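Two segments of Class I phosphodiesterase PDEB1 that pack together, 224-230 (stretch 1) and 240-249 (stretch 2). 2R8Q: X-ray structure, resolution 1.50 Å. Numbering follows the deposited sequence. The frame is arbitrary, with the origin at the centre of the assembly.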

ATOM      1  N   SER A 224     -15.928  -5.948 -22.017  1.00 21.65           N
ATOM      2  CA  SER A 224     -15.434  -6.559 -23.249  1.00 23.19           C
ATOM      3  C   SER A 224     -14.995  -7.998 -22.996  1.00 22.03           C
ATOM      4  O   SER A 224     -15.345  -8.907 -23.750  1.00 21.66           O
ATOM      5  CB  SER A 224     -14.251  -5.755 -23.799  1.00 23.98           C
ATOM      6  OG  SER A 224     -13.647  -6.409 -24.907  1.00 26.65           O
ATOM      7  N   ARG A 225     -14.221  -8.201 -21.933  1.00 19.92           N
ATOM      8  CA  ARG A 225     -13.740  -9.532 -21.601  1.00 19.67           C
ATOM      9  C   ARG A 225     -14.887 -10.442 -21.177  1.00 19.02           C
ATOM     10  O   ARG A 225     -14.885 -11.633 -21.493  1.00 18.97           O
ATOM     11  CB  ARG A 225     -12.658  -9.447 -20.516  1.00 20.38           C
ATOM     12  CG  ARG A 225     -11.361  -8.830 -21.045  1.00 22.80           C
ATOM     13  CD  ARG A 225     -10.236  -8.793 -20.021  1.00 26.57           C
ATOM     14  NE  ARG A 225     -10.513  -7.880 -18.917  1.00 28.88           N
ATOM     15  CZ  ARG A 225     -10.928  -8.266 -17.716  1.00 31.82           C
ATOM     16  NH1 ARG A 225     -11.113  -9.554 -17.460  1.00 33.42           N
ATOM     17  NH2 ARG A 225     -11.161  -7.366 -16.770  1.00 34.46           N
ATOM     18  N   PHE A 226     -15.872  -9.883 -20.478  1.00 21.43           N
ATOM     19  CA  PHE A 226     -17.028 -10.669 -20.054  1.00 23.02           C
ATOM     20  C   PHE A 226     -17.797 -11.136 -21.285  1.00 24.27           C
ATOM     21  O   PHE A 226     -18.253 -12.278 -21.352  1.00 24.04           O
ATOM     22  CB  PHE A 226     -17.972  -9.838 -19.182  1.00 25.43           C
ATOM     23  CG  PHE A 226     -19.287 -10.519 -18.908  1.00 26.59           C
ATOM     24  CD1 PHE A 226     -19.388 -11.498 -17.926  1.00 28.04           C
ATOM     25  CD2 PHE A 226     -20.410 -10.218 -19.673  1.00 28.85           C
ATOM     26  CE1 PHE A 226     -20.594 -12.173 -17.711  1.00 30.10           C
ATOM     27  CE2 PHE A 226     -21.617 -10.888 -19.467  1.00 28.88           C
ATOM     28  CZ  PHE A 226     -21.707 -11.866 -18.485  1.00 28.93           C
ATOM     29  N   THR A 227     -17.946 -10.239 -22.253  1.00 25.04           N
ATOM     30  CA  THR A 227     -18.662 -10.551 -23.484  1.00 26.03           C
ATOM     31  C   THR A 227     -17.952 -11.654 -24.268  1.00 25.36           C
ATOM     32  O   THR A 227     -18.601 -12.548 -24.816  1.00 25.64           O
ATOM     33  CB  THR A 227     -18.799  -9.304 -24.368  1.00 28.36           C
ATOM     34  OG1 THR A 227     -19.404  -8.250 -23.608  1.00 32.11           O
ATOM     35  CG2 THR A 227     -19.672  -9.606 -25.581  1.00 30.35           C
ATOM     36  N   GLU A 228     -16.623 -11.590 -24.320  1.00 23.64           N
ATOM     37  CA  GLU A 228     -15.852 -12.608 -25.029  1.00 22.47           C
ATOM     38  C   GLU A 228     -16.069 -13.951 -24.334  1.00 23.40           C
ATOM     39  O   GLU A 228     -16.115 -14.996 -24.982  1.00 23.00           O
ATOM     40  CB  GLU A 228     -14.363 -12.247 -25.038  1.00 22.57           C
ATOM     41  CG  GLU A 228     -13.460 -13.245 -25.766  1.00 22.98           C
ATOM     42  CD  GLU A 228     -13.914 -13.534 -27.187  1.00 25.92           C
ATOM     43  OE1 GLU A 228     -14.355 -12.593 -27.878  1.00 27.11           O
ATOM     44  OE2 GLU A 228     -13.819 -14.704 -27.618  1.00 26.17           O
ATOM     45  N   LEU A 229     -16.203 -13.917 -23.011  1.00 23.42           N
ATOM     46  CA  LEU A 229     -16.442 -15.132 -22.241  1.00 25.12           C
ATOM     47  C   LEU A 229     -17.751 -15.754 -22.721  1.00 27.19           C
ATOM     48  O   LEU A 229     -17.847 -16.965 -22.914  1.00 26.83           O
ATOM     49  CB  LEU A 229     -16.542 -14.801 -20.748  1.00 26.53           C
ATOM     50  CG  LEU A 229     -17.057 -15.904 -19.821  1.00 26.39           C
ATOM     51  CD1 LEU A 229     -16.116 -17.086 -19.862  1.00 27.43           C
ATOM     52  CD2 LEU A 229     -17.182 -15.366 -18.402  1.00 27.07           C
ATOM     53  N   ALA A 230     -18.757 -14.910 -22.918  1.00 30.17           N
ATOM     54  CA  ALA A 230     -20.063 -15.364 -23.377  1.00 32.12           C
ATOM     55  C   ALA A 230     -20.020 -15.757 -24.853  1.00 33.01           C
ATOM     56  O   ALA A 230     -20.754 -16.644 -25.290  1.00 35.52           O
ATOM     57  CB  ALA A 230     -21.102 -14.267 -23.158  1.00 33.43           C
TER
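Stretch 2, residues 240-249: THRRLVMETL

Stretch 2 is helical throughout, as is stretch 1, and both helices extend beyond the residues given here. The two axes come within 10.4 Å of each other. Their N-to-C directions differ by 134°, with a signed crossing angle of -134°, so stretch 2 runs obliquely back along stretch 1. His-241 CA lies 7.0 Å from Leu-229 CA, and Leu-244 CA lies 6.8 Å from Phe-226 CA.

Thr-240 makes no contact with stretch 1. His-241 is the first residue to touch stretch 1. Its CA-to-CB bond points sideways, and chi1 is m. Leu-229 CD1 sits over one face of the imidazole, 3.2 Å from the ring centroid and 9° off the normal, a close CH-pi contact. Arg-242 points away, and Arg-243 is out of reach.

Leu-244 points toward stretch 1 and is central to the packing. Its CD2 is 3.4 Å from Arg-225 O, 3.8 Å from Phe-226 CA and 3.9 Å from Leu-229 CD2. Leu-244 CD1 lies 3.6 Å from Arg-225 NH1. One methyl thus rests on the backbone of stretch 1, while the other meets the arginine head. Val-245 adds a looser apolar contact, with CG2 4.3 Å from Leu-229 CD2. Met-246 does not reach across.

Glu-247 faces Arg-225. Its OE1 lies near the guanidinium plane, 4.1 Å from Arg-225 NH1, too far for a salt bridge. Water 1 links the pair instead: it accepts from Arg-225 NH2 at 2.8 Å and donates to Glu-247 OE1 at 3.0 Å.

Thr-248 closes the contact against Phe-226. Its CG2 is 4.3 Å from the centroid of the Phe-226 ring, an off-centre CH-pi contact. Thr-248 OG1 donates to Leu-244 O at 2.7 Å, within its own helix. Leu-249 is out of reach. No direct hydrogen bond joins the stretches.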

ATOM      1  N   THR A 240     -10.439 -19.561 -14.732  1.00 16.06           N
ATOM      2  CA  THR A 240     -10.407 -18.174 -15.184  1.00 14.53           C
ATOM      3  C   THR A 240     -11.798 -17.682 -15.549  1.00 15.24           C
ATOM      4  O   THR A 240     -12.103 -16.506 -15.390  1.00 15.96           O
ATOM      5  CB  THR A 240      -9.481 -17.980 -16.401  1.00 16.31           C
ATOM      6  OG1 THR A 240     -10.055 -18.616 -17.553  1.00 19.60           O
ATOM      7  CG2 THR A 240      -8.104 -18.564 -16.110  1.00 15.46           C
ATOM      8  N   HIS A 241     -12.639 -18.581 -16.048  1.00 15.52           N
ATOM      9  CA  HIS A 241     -14.002 -18.205 -16.391  1.00 16.74           C
ATOM     10  C   HIS A 241     -14.750 -17.837 -15.117  1.00 15.59           C
ATOM     11  O   HIS A 241     -15.441 -16.814 -15.058  1.00 15.44           O
ATOM     12  CB  HIS A 241     -14.723 -19.359 -17.088  1.00 15.40           C
ATOM     13  CG  HIS A 241     -14.371 -19.502 -18.535  1.00 17.82           C
ATOM     14  ND1 HIS A 241     -15.096 -20.294 -19.400  1.00 18.23           N
ATOM     15  CD2 HIS A 241     -13.384 -18.940 -19.274  1.00 18.58           C
ATOM     16  CE1 HIS A 241     -14.571 -20.212 -20.610  1.00 18.92           C
ATOM     17  NE2 HIS A 241     -13.532 -19.397 -20.561  1.00 18.49           N
ATOM     18  N   ARG A 242     -14.610 -18.672 -14.094  1.00 15.82           N
ATOM     19  CA  ARG A 242     -15.286 -18.413 -12.835  1.00 14.66           C
ATOM     20  C   ARG A 242     -14.732 -17.151 -12.177  1.00 15.41           C
ATOM     21  O   ARG A 242     -15.466 -16.422 -11.505  1.00 15.76           O
ATOM     22  CB  ARG A 242     -15.166 -19.623 -11.900  1.00 14.77           C
ATOM     23  CG  ARG A 242     -15.731 -20.907 -12.499  1.00 15.51           C
ATOM     24  CD  ARG A 242     -16.030 -21.940 -11.422  1.00 15.48           C
ATOM     25  NE  ARG A 242     -14.898 -22.098 -10.517  1.00 16.23           N
ATOM     26  CZ  ARG A 242     -13.780 -22.754 -10.812  1.00 16.33           C
ATOM     27  NH1 ARG A 242     -13.632 -23.340 -11.995  1.00 18.08           N
ATOM     28  NH2 ARG A 242     -12.793 -22.802  -9.928  1.00 17.78           N
ATOM     29  N   ARG A 243     -13.443 -16.880 -12.376  1.00 15.70           N
ATOM     30  CA  ARG A 243     -12.853 -15.678 -11.792  1.00 15.02           C
ATOM     31  C   ARG A 243     -13.475 -14.443 -12.432  1.00 16.25           C
ATOM     32  O   ARG A 243     -13.810 -13.480 -11.740  1.00 16.50           O
ATOM     33  CB  ARG A 243     -11.334 -15.648 -11.995  1.00 16.03           C
ATOM     34  CG  ARG A 243     -10.653 -14.455 -11.313  1.00 17.50           C
ATOM     35  CD  ARG A 243     -10.989 -14.416  -9.823  1.00 21.18           C
ATOM     36  NE  ARG A 243     -10.853 -15.736  -9.209  1.00 20.03           N
ATOM     37  CZ  ARG A 243      -9.706 -16.254  -8.784  1.00 21.00           C
ATOM     38  NH1 ARG A 243      -8.577 -15.563  -8.888  1.00 20.54           N
ATOM     39  NH2 ARG A 243      -9.685 -17.480  -8.278  1.00 21.84           N
ATOM     40  N   LEU A 244     -13.631 -14.468 -13.755  1.00 15.84           N
ATOM     41  CA  LEU A 244     -14.228 -13.342 -14.458  1.00 15.95           C
ATOM     42  C   LEU A 244     -15.685 -13.176 -14.014  1.00 14.80           C
ATOM     43  O   LEU A 244     -16.200 -12.060 -13.946  1.00 15.45           O
ATOM     44  CB  LEU A 244     -14.139 -13.551 -15.973  1.00 17.52           C
ATOM     45  CG  LEU A 244     -14.714 -12.442 -16.860  1.00 19.21           C
ATOM     46  CD1 LEU A 244     -14.189 -11.080 -16.431  1.00 19.02           C
ATOM     47  CD2 LEU A 244     -14.339 -12.728 -18.307  1.00 18.95           C
ATOM     48  N   VAL A 245     -16.351 -14.285 -13.704  1.00 14.83           N
ATOM     49  CA  VAL A 245     -17.727 -14.213 -13.230  1.00 14.63           C
ATOM     50  C   VAL A 245     -17.753 -13.505 -11.875  1.00 14.34           C
ATOM     51  O   VAL A 245     -18.623 -12.673 -11.622  1.00 14.43           O
ATOM     52  CB  VAL A 245     -18.358 -15.623 -13.090  1.00 15.36           C
ATOM     53  CG1 VAL A 245     -19.626 -15.549 -12.232  1.00 15.36           C
ATOM     54  CG2 VAL A 245     -18.699 -16.174 -14.471  1.00 17.57           C
ATOM     55  N   MET A 246     -16.791 -13.828 -11.011  1.00 13.71           N
ATOM     56  CA  MET A 246     -16.711 -13.195  -9.695  1.00 13.89           C
ATOM     57  C   MET A 246     -16.494 -11.693  -9.839  1.00 12.81           C
ATOM     58  O   MET A 246     -17.146 -10.888  -9.166  1.00 13.41           O
ATOM     59  CB  MET A 246     -15.554 -13.781  -8.882  1.00 14.97           C
ATOM     60  CG  MET A 246     -15.736 -15.224  -8.443  1.00 16.01           C
ATOM     61  SD  MET A 246     -14.258 -15.849  -7.589  1.00 16.62           S
ATOM     62  CE  MET A 246     -14.423 -15.032  -6.010  1.00 17.46           C
ATOM     63  N   GLU A 247     -15.571 -11.315 -10.720  1.00 14.15           N
ATOM     64  CA  GLU A 247     -15.266  -9.905 -10.929  1.00 15.06           C
ATOM     65  C   GLU A 247     -16.464  -9.157 -11.490  1.00 14.47           C
ATOM     66  O   GLU A 247     -16.728  -8.020 -11.111  1.00 14.80           O
ATOM     67  CB  GLU A 247     -14.073  -9.753 -11.877  1.00 15.48           C
ATOM     68  CG  GLU A 247     -12.794 -10.389 -11.351  1.00 16.43           C
ATOM     69  CD  GLU A 247     -11.701 -10.464 -12.402  1.00 20.08           C
ATOM     70  OE1 GLU A 247     -12.029 -10.393 -13.604  1.00 25.32           O
ATOM     71  OE2 GLU A 247     -10.518 -10.609 -12.027  1.00 22.30           O
ATOM     72  N   THR A 248     -17.186  -9.802 -12.399  1.00 15.18           N
ATOM     73  CA  THR A 248     -18.350  -9.176 -13.003  1.00 13.72           C
ATOM     74  C   THR A 248     -19.470  -9.013 -11.980  1.00 14.15           C
ATOM     75  O   THR A 248     -20.185  -8.008 -11.993  1.00 15.26           O
ATOM     76  CB  THR A 248     -18.840  -9.992 -14.208  1.00 15.83           C
ATOM     77  OG1 THR A 248     -17.758 -10.154 -15.129  1.00 16.45           O
ATOM     78  CG2 THR A 248     -19.980  -9.274 -14.914  1.00 15.98           C
ATOM     79  N   LEU A 249     -19.624  -9.998 -11.097  1.00 13.52           N
ATOM     80  CA  LEU A 249     -20.649  -9.920 -10.063  1.00 13.46           C
ATOM     81  C   LEU A 249     -20.359  -8.795  -9.077  1.00 13.01           C
ATOM     82  O   LEU A 249     -21.266  -8.038  -8.731  1.00 14.04           O
ATOM     83  CB  LEU A 249     -20.773 -11.242  -9.299  1.00 14.83           C
ATOM     84  CG  LEU A 249     -21.512 -12.375 -10.015  1.00 14.02           C
ATOM     85  CD1 LEU A 249     -21.359 -13.658  -9.220  1.00 16.59           C
ATOM     86  CD2 LEU A 249     -22.986 -12.011 -10.184  1.00 16.30           C
TER
HETATM   87  O   HOH W   1     -13.095  -7.923 -14.895  1.00 28.50           O